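Local coordinates for Spermidine/putrescine ABC transporter, periplasmic binding protein (Treponema pallidum, PDB 2V84) that probably binds polyamines such as spermidine and putrescine in the periplasm, as the receptor component of an ABC transport system, at residues S110-I115 against P119-S124; K42-Q47 against R269-A274; A65-G70 against S85-K90; G226-F231 against P310-H315; S215-D220 against F232-E237. All coordinates share one frame; numbering follows the deposited sequence. Where two conformers were deposited one is given.

How the interactions relate
From the N terminus, interaction 2 opens first, on helix 38-48, and closes only at helix 269-279, so it encloses the next contacts. Inside it, interaction 3 joins the ends of helices 60-67 and 81-89, and interaction 1 then closes the short connection after helix 109-114; the two touch where Tyr123 CD2 lies 3.7 Å from Lys88 CE. Interaction 5, also nested within interaction 2, pairs helix 212-218 with the end of helix 228-234. Interaction 4 starts on that same helix but closes beyond residue 300, thereby crossing both interaction 5 and interaction 2. Interactions 4 and 5 meet directly, with Phe231 against Phe216, whereas interactions 3 and 5 lie about 37 Å apart between centres.

Interaction 1: S110-I115 against P119-S124; sequences SVRARI and PKMEYS
The Arg112 guanidinium meets the methyl end of Met121 at its edge, near the plane of the group. Met121 CE sits 3.5 Å from Arg112 NH2 and 3.6 Å from Arg112 NE, so the methyl faces the side of the planar group on which both nitrogens lie. A weak hydrogen bond from Arg112 NH2 to Val104 O gives the same group a polar partner. The bend in the Met121 chain at chi3 (-86°) turns CE towards the arginine, while CG, nearer the backbone, packs against Ile115 CD1 at 3.9 Å. In the fold this is the connection that takes the chain out of helix 109-114 and on to strand 125-137. Asp118 OD2, within the connection, is hydrogen-bonded to Tyr123 N and Ser124 OG, which ties the far limb back to it. Ile115 and Pro119, the two ends of the connection, approach without a conventional hydrogen bond: Pro119 N is 3.1 Å from Ile115 O but has no hydrogen to offer. Pro119 CA makes a CH...O contact with that oxygen at 3.3 Å, with a bent angle of 120° at the hydrogen.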
# COMPACT_ATOMS: atom_id res chain seq x y z
N SER A 110 2.47 -15.63 -9.69
CA SER A 110 1.17 -15.36 -9.09
C SER A 110 0.88 -13.87 -9.09
O SER A 110 -0.27 -13.45 -9.22
CB SER A 110 1.09 -15.93 -7.67
OG SER A 110 2.20 -15.51 -6.91
N VAL A 111 1.94 -13.08 -8.96
CA VAL A 111 1.81 -11.63 -9.01
C VAL A 111 1.56 -11.17 -10.44
O VAL A 111 0.70 -10.30 -10.67
CB VAL A 111 3.04 -10.93 -8.41
CG1 VAL A 111 2.98 -9.43 -8.67
CG2 VAL A 111 3.10 -11.20 -6.92
N ARG A 112 2.30 -11.73 -11.39
CA ARG A 112 2.13 -11.41 -12.82
C ARG A 112 0.66 -11.55 -13.23
O ARG A 112 0.13 -10.70 -13.96
CB ARG A 112 3.02 -12.30 -13.71
CG ARG A 112 4.52 -12.18 -13.43
CD ARG A 112 5.36 -12.93 -14.46
NE ARG A 112 6.54 -12.14 -14.82
CZ ARG A 112 7.80 -12.45 -14.53
NH1 ARG A 112 8.09 -13.59 -13.89
NH2 ARG A 112 8.79 -11.64 -14.90
N ALA A 113 0.00 -12.60 -12.75
CA ALA A 113 -1.41 -12.84 -13.06
C ALA A 113 -2.39 -11.79 -12.50
O ALA A 113 -3.41 -11.51 -13.13
CB ALA A 113 -1.82 -14.24 -12.60
N ARG A 114 -2.08 -11.22 -11.33
CA ARG A 114 -2.96 -10.23 -10.68
C ARG A 114 -2.83 -8.80 -11.20
O ARG A 114 -3.74 -7.98 -11.01
CB ARG A 114 -2.71 -10.18 -9.17
CG ARG A 114 -2.97 -11.45 -8.42
CD ARG A 114 -2.60 -11.28 -6.96
NE ARG A 114 -3.72 -10.83 -6.14
CZ ARG A 114 -3.72 -10.83 -4.82
NH1 ARG A 114 -2.66 -11.26 -4.15
NH2 ARG A 114 -4.78 -10.42 -4.15
N ILE A 115 -1.69 -8.48 -11.82
CA ILE A 115 -1.43 -7.09 -12.24
C ILE A 115 -2.04 -6.75 -13.60
O ILE A 115 -1.32 -6.38 -14.53
CB ILE A 115 0.09 -6.72 -12.17
CG1 ILE A 115 0.96 -7.62 -13.04
CG2 ILE A 115 0.58 -6.72 -10.72
CD1 ILE A 115 2.29 -6.97 -13.44
N PRO A 119 -0.07 -6.03 -17.35
CA PRO A 119 0.30 -7.43 -17.16
C PRO A 119 1.67 -7.83 -17.70
O PRO A 119 2.28 -8.80 -17.21
CB PRO A 119 -0.81 -8.18 -17.93
CG PRO A 119 -1.27 -7.19 -18.92
CD PRO A 119 -1.26 -5.90 -18.23
N LYS A 120 2.15 -7.11 -18.72
CA LYS A 120 3.44 -7.41 -19.33
C LYS A 120 4.52 -6.45 -18.82
O LYS A 120 5.66 -6.49 -19.29
CB LYS A 120 3.35 -7.39 -20.87
CG LYS A 120 2.29 -8.35 -21.44
CD LYS A 120 2.36 -8.47 -22.96
CE LYS A 120 1.40 -9.54 -23.49
NZ LYS A 120 1.40 -9.65 -24.99
N MET A 121 4.16 -5.63 -17.83
CA MET A 121 5.08 -4.68 -17.19
C MET A 121 5.67 -3.69 -18.20
O MET A 121 6.86 -3.34 -18.16
CB MET A 121 6.19 -5.43 -16.46
CG MET A 121 5.69 -6.29 -15.26
SD MET A 121 7.03 -7.14 -14.43
CE MET A 121 7.13 -8.63 -15.42
N GLU A 122 4.82 -3.26 -19.12
CA GLU A 122 5.25 -2.37 -20.19
C GLU A 122 5.48 -0.94 -19.69
O GLU A 122 6.26 -0.20 -20.28
CB GLU A 122 4.25 -2.41 -21.33
CG GLU A 122 4.60 -1.50 -22.48
CD GLU A 122 3.74 -1.74 -23.71
OE1 GLU A 122 2.52 -1.97 -23.57
OE2 GLU A 122 4.31 -1.70 -24.81
N TYR A 123 4.81 -0.57 -18.60
CA TYR A 123 4.86 0.80 -18.10
C TYR A 123 5.15 0.78 -16.62
O TYR A 123 5.22 1.83 -15.99
CB TYR A 123 3.53 1.51 -18.34
CG TYR A 123 3.29 1.89 -19.80
CD1 TYR A 123 3.74 3.10 -20.29
CD2 TYR A 123 2.58 1.04 -20.65
CE1 TYR A 123 3.51 3.45 -21.63
CE2 TYR A 123 2.35 1.38 -22.00
CZ TYR A 123 2.81 2.59 -22.47
OH TYR A 123 2.58 2.97 -23.78
N SER A 124 5.28 -0.42 -16.04
CA SER A 124 5.41 -0.52 -14.57
C SER A 124 6.13 -1.79 -14.18
O SER A 124 6.02 -2.78 -14.87
CB SER A 124 4.03 -0.50 -13.90
OG SER A 124 3.26 -1.66 -14.21

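Interaction 2: K42-Q47 against R269-A274; sequences KKFEQQ and RDLAHA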
# COMPACT_ATOMS: atom_id res chain seq x y z
N LYS A 42 22.09 4.46 -0.47
CA LYS A 42 23.54 4.61 -0.28
C LYS A 42 24.32 3.57 -1.08
O LYS A 42 25.35 3.89 -1.67
CB LYS A 42 23.94 4.49 1.21
CG LYS A 42 23.00 5.12 2.25
CD LYS A 42 23.64 6.29 3.02
CE LYS A 42 23.18 7.66 2.49
NZ LYS A 42 22.91 7.67 1.00
N LYS A 43 23.83 2.33 -1.09
CA LYS A 43 24.49 1.23 -1.77
C LYS A 43 24.50 1.41 -3.27
O LYS A 43 25.50 1.15 -3.93
CB LYS A 43 23.87 -0.12 -1.40
CG LYS A 43 24.42 -0.69 -0.11
CD LYS A 43 23.50 -1.72 0.52
CE LYS A 43 23.84 -1.87 1.99
NZ LYS A 43 23.54 -3.22 2.52
N PHE A 44 23.36 1.85 -3.82
CA PHE A 44 23.24 2.14 -5.25
C PHE A 44 24.16 3.30 -5.60
O PHE A 44 24.78 3.31 -6.66
CB PHE A 44 21.79 2.49 -5.58
CG PHE A 44 21.54 2.80 -7.03
CD1 PHE A 44 21.41 1.78 -7.97
CD2 PHE A 44 21.40 4.12 -7.46
CE1 PHE A 44 21.16 2.06 -9.30
CE2 PHE A 44 21.15 4.41 -8.81
CZ PHE A 44 21.03 3.36 -9.73
N GLU A 45 24.25 4.27 -4.69
CA GLU A 45 25.12 5.42 -4.87
C GLU A 45 26.59 4.99 -4.86
O GLU A 45 27.37 5.43 -5.71
CB GLU A 45 24.87 6.46 -3.78
CG GLU A 45 23.69 7.37 -4.05
CD GLU A 45 23.46 8.37 -2.93
OE1 GLU A 45 23.90 8.11 -1.79
OE2 GLU A 45 22.83 9.42 -3.19
N GLN A 46 26.96 4.14 -3.91
CA GLN A 46 28.33 3.67 -3.84
C GLN A 46 28.68 2.74 -5.00
O GLN A 46 29.77 2.85 -5.57
CB GLN A 46 28.63 3.01 -2.49
CG GLN A 46 30.01 3.37 -1.97
CD GLN A 46 30.73 2.21 -1.30
OE1 GLN A 46 30.19 1.55 -0.42
NE2 GLN A 46 31.97 1.97 -1.72
N GLN A 47 27.75 1.86 -5.38
CA GLN A 47 28.01 0.91 -6.46
C GLN A 47 28.22 1.60 -7.81
O GLN A 47 29.19 1.29 -8.51
CB GLN A 47 26.90 -0.14 -6.57
CG GLN A 47 27.02 -1.05 -7.79
CD GLN A 47 26.20 -2.32 -7.66
OE1 GLN A 47 25.48 -2.51 -6.69
NE2 GLN A 47 26.32 -3.20 -8.65
N ARG A 269 16.91 7.63 -18.14
CA ARG A 269 16.26 6.31 -18.22
C ARG A 269 17.22 5.19 -17.86
O ARG A 269 16.83 4.20 -17.26
CB ARG A 269 15.63 6.08 -19.60
CG ARG A 269 14.36 6.90 -19.87
CD ARG A 269 13.88 6.75 -21.30
NE ARG A 269 13.73 5.35 -21.70
CZ ARG A 269 12.65 4.59 -21.44
NH1 ARG A 269 11.60 5.09 -20.81
NH2 ARG A 269 12.62 3.31 -21.84
N ASP A 270 18.50 5.35 -18.22
CA ASP A 270 19.51 4.33 -17.92
C ASP A 270 19.67 4.07 -16.41
O ASP A 270 19.74 2.93 -15.97
CB ASP A 270 20.85 4.72 -18.54
CG ASP A 270 20.78 4.80 -20.06
OD1 ASP A 270 20.13 3.95 -20.68
OD2 ASP A 270 21.39 5.74 -20.61
N LEU A 271 19.72 5.14 -15.62
CA LEU A 271 19.77 4.96 -14.17
C LEU A 271 18.44 4.52 -13.59
O LEU A 271 18.40 3.83 -12.57
CB LEU A 271 20.28 6.22 -13.45
CG LEU A 271 21.79 6.30 -13.25
CD1 LEU A 271 22.09 7.55 -12.44
CD2 LEU A 271 22.33 5.08 -12.55
N ALA A 272 17.33 4.93 -14.20
CA ALA A 272 16.02 4.47 -13.74
C ALA A 272 15.89 2.95 -13.84
O ALA A 272 15.46 2.30 -12.90
CB ALA A 272 14.91 5.15 -14.51
N HIS A 273 16.30 2.39 -14.97
CA HIS A 273 16.22 0.94 -15.15
C HIS A 273 17.21 0.24 -14.21
O HIS A 273 16.91 -0.82 -13.66
CB HIS A 273 16.57 0.57 -16.60
CG HIS A 273 15.51 0.91 -17.59
ND1 HIS A 273 15.38 2.17 -18.14
CD2 HIS A 273 14.52 0.16 -18.14
CE1 HIS A 273 14.38 2.17 -19.00
NE2 HIS A 273 13.84 0.97 -19.01
N ALA A 274 18.38 0.85 -14.03
CA ALA A 274 19.44 0.25 -13.24
C ALA A 274 19.03 0.19 -11.79
O ALA A 274 19.38 -0.75 -11.07
CB ALA A 274 20.74 1.06 -13.40
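Phe44 sends the outer end of its ring against Leu271, with Phe44 CZ 3.5 Å from Leu271 CD2. The ring carbon Phe44 CE1 reaches the next turn of the partner helix, lying 3.8 Å from Ala274 O and 4.2 Å from Ala274 CB. Leu271 CD2 and Ala274 O both approach the ring obliquely. With CG turned away from the backbone N (chi1 -180°), the side chain is helped towards helix 269-279, across a separation of 9.0 Å between Phe44 CA and Ala274 CA. Helix 38-48 is the connection of a beta-alpha-beta crossover between the adjacent parallel strands 26-32 and 51-57, and helix 269-279 packs beside it from much later in the chain. Phe275 and Phe278 of that second helix add edge-to-face contacts to Phe44. On the side of helix 269-279 away from the phenyl ring, His273 ND1 donates to Arg269 O at 2.6 Å with a nearly straight angle of 169°. The backbone His273 N reaches the same oxygen from the opposite face of the carbonyl plane, so two donors grip it. Between the two segments no hydrogen bond or salt bridge forms; the contact is mainly apolar, with the Ala274 carbonyl oxygen also beside the ring, consistent with van der Waals packing and burial of Phe44 rather than polar pairing.

Interaction 3: A65-G70 against S85-K90; sequences AKLSIG and SIMKRK
Helices 60-67 and 81-89 follow successive strands of the three-stranded parallel sheet, in an alpha/beta arrangement of the kind found in each lobe of periplasmic binding proteins. The first helix carries the crossover from strand 51-57 to strand 76-77, which flank the central strand 26-32, and the second follows strand 76-77 after a short link. The contact joins the C-terminal ends of both helices. Leu67 and Met87 point towards each other from the two backbones, and their side chains approach at a slant. Met87 keeps CG beside its backbone N (chi1 -66°), runs extended through chi2 and then bends at chi3 (104°), which brings Met87 CE to 3.8 Å from Leu67 CD2. Leu67 was deposited in two conformers, so this distance holds for one of them and is provisional. Met63 and Phe64 of helix 60-67 also touch Met87, so the methionine packs on them as well as on Leu67, while Tyr30 of the central strand lies against Leu67. The interface has no hydrogen bond across it and buries 135 Å² in all. Lys88 and Arg89 take part in salt bridges outside the contact, with Asp118 and Asp325. Farther out, where both residues are exposed, the contact thins to a loose apolar approach between Ile69 and the aliphatic part of Lys90, with Ile69 CD1 4.4 Å from Lys90 CD.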
# COMPACT_ATOMS: atom_id res chain seq x y z
N ALA A 65 0.03 14.94 -8.90
CA ALA A 65 0.03 16.39 -9.15
C ALA A 65 1.34 16.90 -9.72
O ALA A 65 1.35 17.80 -10.57
CB ALA A 65 -0.28 17.13 -7.88
N LYS A 66 2.45 16.37 -9.24
CA LYS A 66 3.76 16.77 -9.75
C LYS A 66 4.00 16.23 -11.15
O LYS A 66 4.72 16.85 -11.96
CB LYS A 66 4.86 16.32 -8.80
CG LYS A 66 6.00 17.31 -8.68
CD LYS A 66 6.35 17.46 -7.22
CE LYS A 66 7.74 18.00 -7.02
NZ LYS A 66 8.18 17.74 -5.61
N LEU A 67 3.39 15.08 -11.45
CA LEU A 67 3.56 14.40 -12.72
C LEU A 67 2.44 14.69 -13.72
O LEU A 67 2.45 14.18 -14.85
CB LEU A 67 3.72 12.89 -12.49
CG LEU A 67 5.12 12.41 -12.10
CD1 LEU A 67 5.57 12.91 -10.74
CD2 LEU A 67 5.16 10.90 -12.14
N SER A 68 1.50 15.54 -13.31
CA SER A 68 0.40 15.99 -14.17
C SER A 68 0.92 16.59 -15.47
O SER A 68 2.04 17.10 -15.52
CB SER A 68 -0.45 17.05 -13.45
OG SER A 68 -0.97 16.54 -12.24
N ILE A 69 0.10 16.51 -16.50
CA ILE A 69 0.40 17.14 -17.79
C ILE A 69 1.29 18.38 -17.58
O ILE A 69 0.84 19.43 -17.08
CB ILE A 69 -0.93 17.48 -18.59
CG1 ILE A 69 -1.75 16.19 -18.87
CG2 ILE A 69 -0.63 18.22 -19.90
CD1 ILE A 69 -2.39 15.52 -17.62
N GLY A 70 2.57 18.26 -17.95
CA GLY A 70 3.04 17.11 -18.71
C GLY A 70 4.25 16.36 -18.17
O GLY A 70 4.35 15.14 -18.36
N SER A 85 -2.89 2.53 -13.74
CA SER A 85 -3.93 2.45 -14.77
C SER A 85 -4.42 3.84 -15.19
O SER A 85 -4.51 4.15 -16.39
CB SER A 85 -5.06 1.54 -14.30
OG SER A 85 -6.18 1.59 -15.19
N ILE A 86 -4.72 4.69 -14.21
CA ILE A 86 -5.07 6.11 -14.45
C ILE A 86 -4.02 6.81 -15.29
O ILE A 86 -4.34 7.49 -16.29
CB ILE A 86 -5.26 6.92 -13.11
CG1 ILE A 86 -6.52 6.47 -12.37
CG2 ILE A 86 -5.30 8.42 -13.37
CD1 ILE A 86 -6.52 6.77 -10.84
N MET A 87 -2.75 6.65 -14.90
CA MET A 87 -1.65 7.37 -15.55
C MET A 87 -1.30 6.84 -16.94
O MET A 87 -0.84 7.60 -17.79
CB MET A 87 -0.40 7.38 -14.68
CG MET A 87 -0.58 8.19 -13.40
SD MET A 87 0.71 7.75 -12.25
CE MET A 87 1.73 9.19 -12.45
N LYS A 88 -1.52 5.54 -17.17
CA LYS A 88 -1.43 4.98 -18.52
C LYS A 88 -2.44 5.63 -19.49
O LYS A 88 -2.09 6.01 -20.62
CB LYS A 88 -1.61 3.46 -18.49
CG LYS A 88 -0.31 2.69 -18.38
CD LYS A 88 -0.55 1.21 -18.17
CE LYS A 88 -0.85 0.50 -19.48
NZ LYS A 88 -0.70 -0.97 -19.30
N ARG A 89 -3.68 5.78 -19.04
CA ARG A 89 -4.73 6.32 -19.93
C ARG A 89 -4.54 7.81 -20.22
O ARG A 89 -4.92 8.31 -21.30
CB ARG A 89 -6.11 6.07 -19.35
CG ARG A 89 -6.42 4.59 -19.08
CD ARG A 89 -7.90 4.40 -18.93
NE ARG A 89 -8.45 5.26 -17.89
CZ ARG A 89 -8.96 4.78 -16.77
NH1 ARG A 89 -8.99 3.48 -16.58
NH2 ARG A 89 -9.44 5.60 -15.84
N LYS A 90 -3.95 8.51 -19.25
CA LYS A 90 -3.59 9.92 -19.38
C LYS A 90 -2.24 10.10 -20.05
O LYS A 90 -1.78 11.23 -20.22
CB LYS A 90 -3.58 10.58 -18.00
CG LYS A 90 -4.95 10.85 -17.41
CD LYS A 90 -4.93 12.10 -16.52
CE LYS A 90 -6.34 12.55 -16.17
NZ LYS A 90 -6.43 14.03 -15.94

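Interaction 4: G226-F231 against P310-H315; sequences GFAEAF and PYYSEH
Tyr312 OH is held by two partners: a water at 2.6 Å and, outside the two segments, the hydroxyl of Tyr128. That water donates to Glu229 OE1 at 2.7 Å, so a single water links the start of helix 228-234 to the loop of 310-315 without any direct hydrogen bond between them. Nearer the backbones the packing is apolar. Ala228 CB lies in the plane of the Tyr312 ring, at its edge, 3.9 Å from both Tyr312 CD2 and Tyr312 CE2. The same methyl touches Tyr311 CB at 3.9 Å, so one small side chain serves two consecutive tyrosines. Tyr312 CG is flanked by both the N and the C of its own backbone (chi1 51°), a setting that brings its ring alongside the helix and sends the hydroxyl towards Glu229. The Tyr311 ring is approached obliquely by Glu229 CA and stacked on Phe232. Phe245 of strand 243-246 backs both Ala228 and Tyr312. The Glu229 side chain lies about 4 Å from a bound buffer molecule and about 10 Å from that of Glu168, a predicted spermidine-binding residue, a position consistent with the border of a polyamine pocket in a periplasmic binding protein.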
# COMPACT_ATOMS: atom_id res chain seq x y z
N GLY A 226 -4.85 -0.09 9.77
CA GLY A 226 -3.58 0.48 9.31
C GLY A 226 -2.55 -0.52 8.84
O GLY A 226 -2.87 -1.69 8.64
N PHE A 227 -1.33 -0.05 8.63
CA PHE A 227 -0.26 -0.92 8.16
C PHE A 227 0.55 -1.50 9.29
O PHE A 227 0.94 -0.82 10.23
CB PHE A 227 0.64 -0.20 7.16
CG PHE A 227 -0.09 0.35 5.98
CD1 PHE A 227 -0.73 -0.49 5.08
CD2 PHE A 227 -0.12 1.72 5.74
CE1 PHE A 227 -1.41 0.02 3.97
CE2 PHE A 227 -0.78 2.23 4.65
CZ PHE A 227 -1.44 1.40 3.76
N ALA A 228 0.79 -2.79 9.18
CA ALA A 228 1.54 -3.56 10.18
C ALA A 228 2.89 -2.92 10.50
O ALA A 228 3.28 -2.81 11.67
CB ALA A 228 1.73 -4.98 9.69
N GLU A 229 3.60 -2.49 9.46
CA GLU A 229 4.92 -1.89 9.67
C GLU A 229 4.88 -0.63 10.54
O GLU A 229 5.84 -0.36 11.26
CB GLU A 229 5.64 -1.63 8.33
CG GLU A 229 5.02 -0.52 7.42
CD GLU A 229 3.92 -1.02 6.51
OE1 GLU A 229 3.40 -2.15 6.72
OE2 GLU A 229 3.56 -0.28 5.58
N ALA A 230 3.79 0.13 10.49
CA ALA A 230 3.63 1.31 11.37
C ALA A 230 3.34 0.93 12.82
O ALA A 230 3.95 1.46 13.74
CB ALA A 230 2.55 2.23 10.82
N PHE A 231 2.40 0.02 13.05
CA PHE A 231 2.07 -0.42 14.41
C PHE A 231 3.32 -0.96 15.10
O PHE A 231 3.60 -0.65 16.26
CB PHE A 231 1.00 -1.52 14.36
CG PHE A 231 -0.37 -1.02 13.96
CD1 PHE A 231 -1.09 -0.18 14.82
CD2 PHE A 231 -0.94 -1.40 12.76
CE1 PHE A 231 -2.36 0.28 14.47
CE2 PHE A 231 -2.23 -0.94 12.40
CZ PHE A 231 -2.93 -0.08 13.26
N PRO A 310 8.38 -11.91 8.97
CA PRO A 310 7.36 -10.96 8.54
C PRO A 310 6.19 -10.81 9.53
O PRO A 310 5.85 -11.75 10.24
CB PRO A 310 6.85 -11.54 7.21
CG PRO A 310 7.88 -12.51 6.78
CD PRO A 310 8.48 -13.05 8.04
N TYR A 311 5.58 -9.62 9.55
CA TYR A 311 4.44 -9.31 10.41
C TYR A 311 3.15 -9.95 9.93
O TYR A 311 2.21 -10.12 10.68
CB TYR A 311 4.25 -7.80 10.56
CG TYR A 311 5.36 -7.15 11.35
CD1 TYR A 311 5.83 -7.73 12.51
CD2 TYR A 311 5.95 -5.95 10.92
CE1 TYR A 311 6.84 -7.15 13.25
CE2 TYR A 311 6.99 -5.36 11.66
CZ TYR A 311 7.41 -5.97 12.82
OH TYR A 311 8.41 -5.42 13.58
N TYR A 312 3.12 -10.27 8.64
CA TYR A 312 2.07 -11.10 8.08
C TYR A 312 2.71 -11.96 6.98
O TYR A 312 3.81 -11.65 6.53
CB TYR A 312 0.92 -10.25 7.56
CG TYR A 312 1.29 -9.12 6.62
CD1 TYR A 312 1.32 -9.31 5.24
CD2 TYR A 312 1.56 -7.84 7.11
CE1 TYR A 312 1.65 -8.25 4.37
CE2 TYR A 312 1.87 -6.76 6.23
CZ TYR A 312 1.92 -6.99 4.87
OH TYR A 312 2.21 -5.95 3.98
N SER A 313 2.06 -13.07 6.61
CA SER A 313 2.61 -13.93 5.56
C SER A 313 2.05 -13.54 4.21
O SER A 313 1.08 -12.78 4.15
CB SER A 313 2.39 -15.43 5.84
OG SER A 313 1.10 -15.84 5.43
N GLU A 314 2.66 -14.03 3.14
CA GLU A 314 2.24 -13.72 1.78
C GLU A 314 0.92 -14.42 1.48
O GLU A 314 0.18 -14.00 0.59
CB GLU A 314 3.32 -14.12 0.74
CG GLU A 314 3.68 -15.59 0.73
CD GLU A 314 4.01 -16.13 -0.66
OE1 GLU A 314 3.89 -15.37 -1.66
OE2 GLU A 314 4.39 -17.32 -0.75
N HIS A 315 0.66 -15.50 2.22
CA HIS A 315 -0.56 -16.26 2.06
C HIS A 315 -1.78 -15.49 2.59
O HIS A 315 -2.91 -15.81 2.25
CB HIS A 315 -0.44 -17.61 2.77
CG HIS A 315 0.74 -18.41 2.32
ND1 HIS A 315 0.81 -19.01 1.08
CD2 HIS A 315 1.91 -18.71 2.94
CE1 HIS A 315 1.96 -19.64 0.96
NE2 HIS A 315 2.64 -19.48 2.08
O HOH W 1 1.92 -3.51 4.94

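Interaction 5: S215-D220 against F232-E237; sequences SFASGD and FAETPE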
# COMPACT_ATOMS: atom_id res chain seq x y z
N SER A 215 -1.05 6.50 18.56
CA SER A 215 -2.22 6.43 19.43
C SER A 215 -2.49 4.99 19.84
O SER A 215 -2.97 4.72 20.95
CB SER A 215 -3.45 7.03 18.74
OG SER A 215 -3.24 8.41 18.47
N PHE A 216 -2.18 4.06 18.95
CA PHE A 216 -2.26 2.65 19.31
C PHE A 216 -1.18 2.29 20.35
O PHE A 216 -1.45 1.56 21.31
CB PHE A 216 -2.21 1.75 18.07
CG PHE A 216 -2.38 0.30 18.38
CD1 PHE A 216 -3.64 -0.28 18.42
CD2 PHE A 216 -1.26 -0.48 18.69
CE1 PHE A 216 -3.79 -1.62 18.76
CE2 PHE A 216 -1.40 -1.83 19.02
CZ PHE A 216 -2.66 -2.39 19.05
N ALA A 217 0.03 2.83 20.18
CA ALA A 217 1.13 2.57 21.13
C ALA A 217 0.86 3.09 22.53
O ALA A 217 1.26 2.45 23.52
CB ALA A 217 2.46 3.12 20.58
N SER A 218 0.18 4.24 22.65
CA SER A 218 -0.14 4.81 23.97
C SER A 218 -1.27 4.05 24.69
O SER A 218 -1.38 4.11 25.90
CB SER A 218 -0.50 6.29 23.86
OG SER A 218 -1.67 6.46 23.06
N GLY A 219 -2.10 3.36 23.93
CA GLY A 219 -3.29 2.71 24.50
C GLY A 219 -4.55 3.51 24.22
O GLY A 219 -5.65 3.09 24.61
N ASP A 220 -4.39 4.65 23.55
CA ASP A 220 -5.51 5.53 23.22
C ASP A 220 -6.48 4.87 22.25
O ASP A 220 -7.70 4.98 22.43
CB ASP A 220 -5.01 6.83 22.59
CG ASP A 220 -4.54 7.85 23.61
OD1 ASP A 220 -4.50 7.54 24.83
OD2 ASP A 220 -4.19 8.96 23.17
N PHE A 232 4.08 -1.77 14.38
CA PHE A 232 5.20 -2.45 15.01
C PHE A 232 6.43 -1.56 15.14
O PHE A 232 7.19 -1.71 16.09
CB PHE A 232 5.49 -3.77 14.30
CG PHE A 232 4.45 -4.83 14.54
CD1 PHE A 232 4.46 -5.57 15.73
CD2 PHE A 232 3.46 -5.09 13.60
CE1 PHE A 232 3.50 -6.55 15.98
CE2 PHE A 232 2.48 -6.06 13.83
CZ PHE A 232 2.51 -6.81 15.02
N ALA A 233 6.63 -0.63 14.22
CA ALA A 233 7.73 0.34 14.33
C ALA A 233 7.52 1.25 15.53
O ALA A 233 8.48 1.64 16.23
CB ALA A 233 7.85 1.16 13.05
N GLU A 234 6.26 1.55 15.80
CA GLU A 234 5.89 2.56 16.78
C GLU A 234 5.67 2.03 18.20
O GLU A 234 5.57 2.81 19.15
CB GLU A 234 4.63 3.25 16.30
CG GLU A 234 4.31 4.53 17.02
CD GLU A 234 4.86 5.73 16.32
OE1 GLU A 234 4.86 5.74 15.06
OE2 GLU A 234 5.27 6.67 17.03
N THR A 235 5.58 0.71 18.34
CA THR A 235 5.38 0.10 19.66
C THR A 235 6.66 -0.61 20.07
O THR A 235 7.23 -1.33 19.26
CB THR A 235 4.19 -0.91 19.65
OG1 THR A 235 2.96 -0.20 19.42
CG2 THR A 235 4.06 -1.63 20.97
N PRO A 236 7.12 -0.42 21.33
CA PRO A 236 8.36 -1.07 21.76
C PRO A 236 8.29 -2.58 21.54
O PRO A 236 7.22 -3.16 21.68
CB PRO A 236 8.45 -0.75 23.26
CG PRO A 236 7.14 -0.20 23.66
CD PRO A 236 6.52 0.38 22.42
N GLU A 237 9.42 -3.18 21.19
CA GLU A 237 9.49 -4.62 20.88
C GLU A 237 8.95 -5.49 22.03
O GLU A 237 8.33 -6.54 21.79
CB GLU A 237 10.93 -5.02 20.55
CG GLU A 237 11.05 -6.12 19.50
CD GLU A 237 12.34 -6.92 19.67
OE1 GLU A 237 12.44 -7.68 20.64
OE2 GLU A 237 13.26 -6.78 18.82
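Ala217 makes the close part of this contact: its CB sits 3.4 Å from Glu234 O and 3.6 Å from Thr235 OG1, pressed against the backbone where helix 228-234 ends. The CA atoms of Ala217 and Thr235 are only 5.1 Å apart, consistent with the small alanine side chain at this point. Thr235 has OG1 beside its backbone N (chi1 -66°), a setting that places the hydroxyl over the alanine and also lets it form a weak hydrogen bond with Phe231 O, one turn back. On the inner side Phe216 comes in with its edge: Thr235 OG1 lies near the plane of that ring, 4.3 Å from Phe216 CD2. Phe216 meets Phe231 edge-to-face, and Ile243 of strand 243-246 touches both Phe216 and Thr235, so this side is part of the interior. Towards solvent the fit is looser. The side chain of the exposed Glu234 approaches Ala217 CB with CG, at 4.3 Å, and also touches Ala213 and Lys214, one turn earlier on helix 212-218. No hydrogen bond links the two segments. At the end of helix 212-218, Ser218 OG donates back to Ser215 O at 3.0 Å from above the carbonyl plane, and Gly219, with a positive phi of 102°, turns the chain out of the helix. Strand 223-226 then runs between the two helices in sequence, giving a helix-strand-helix unit of the mixed alpha/beta sheet region, with both helices sharing strand 243-246 as a floor.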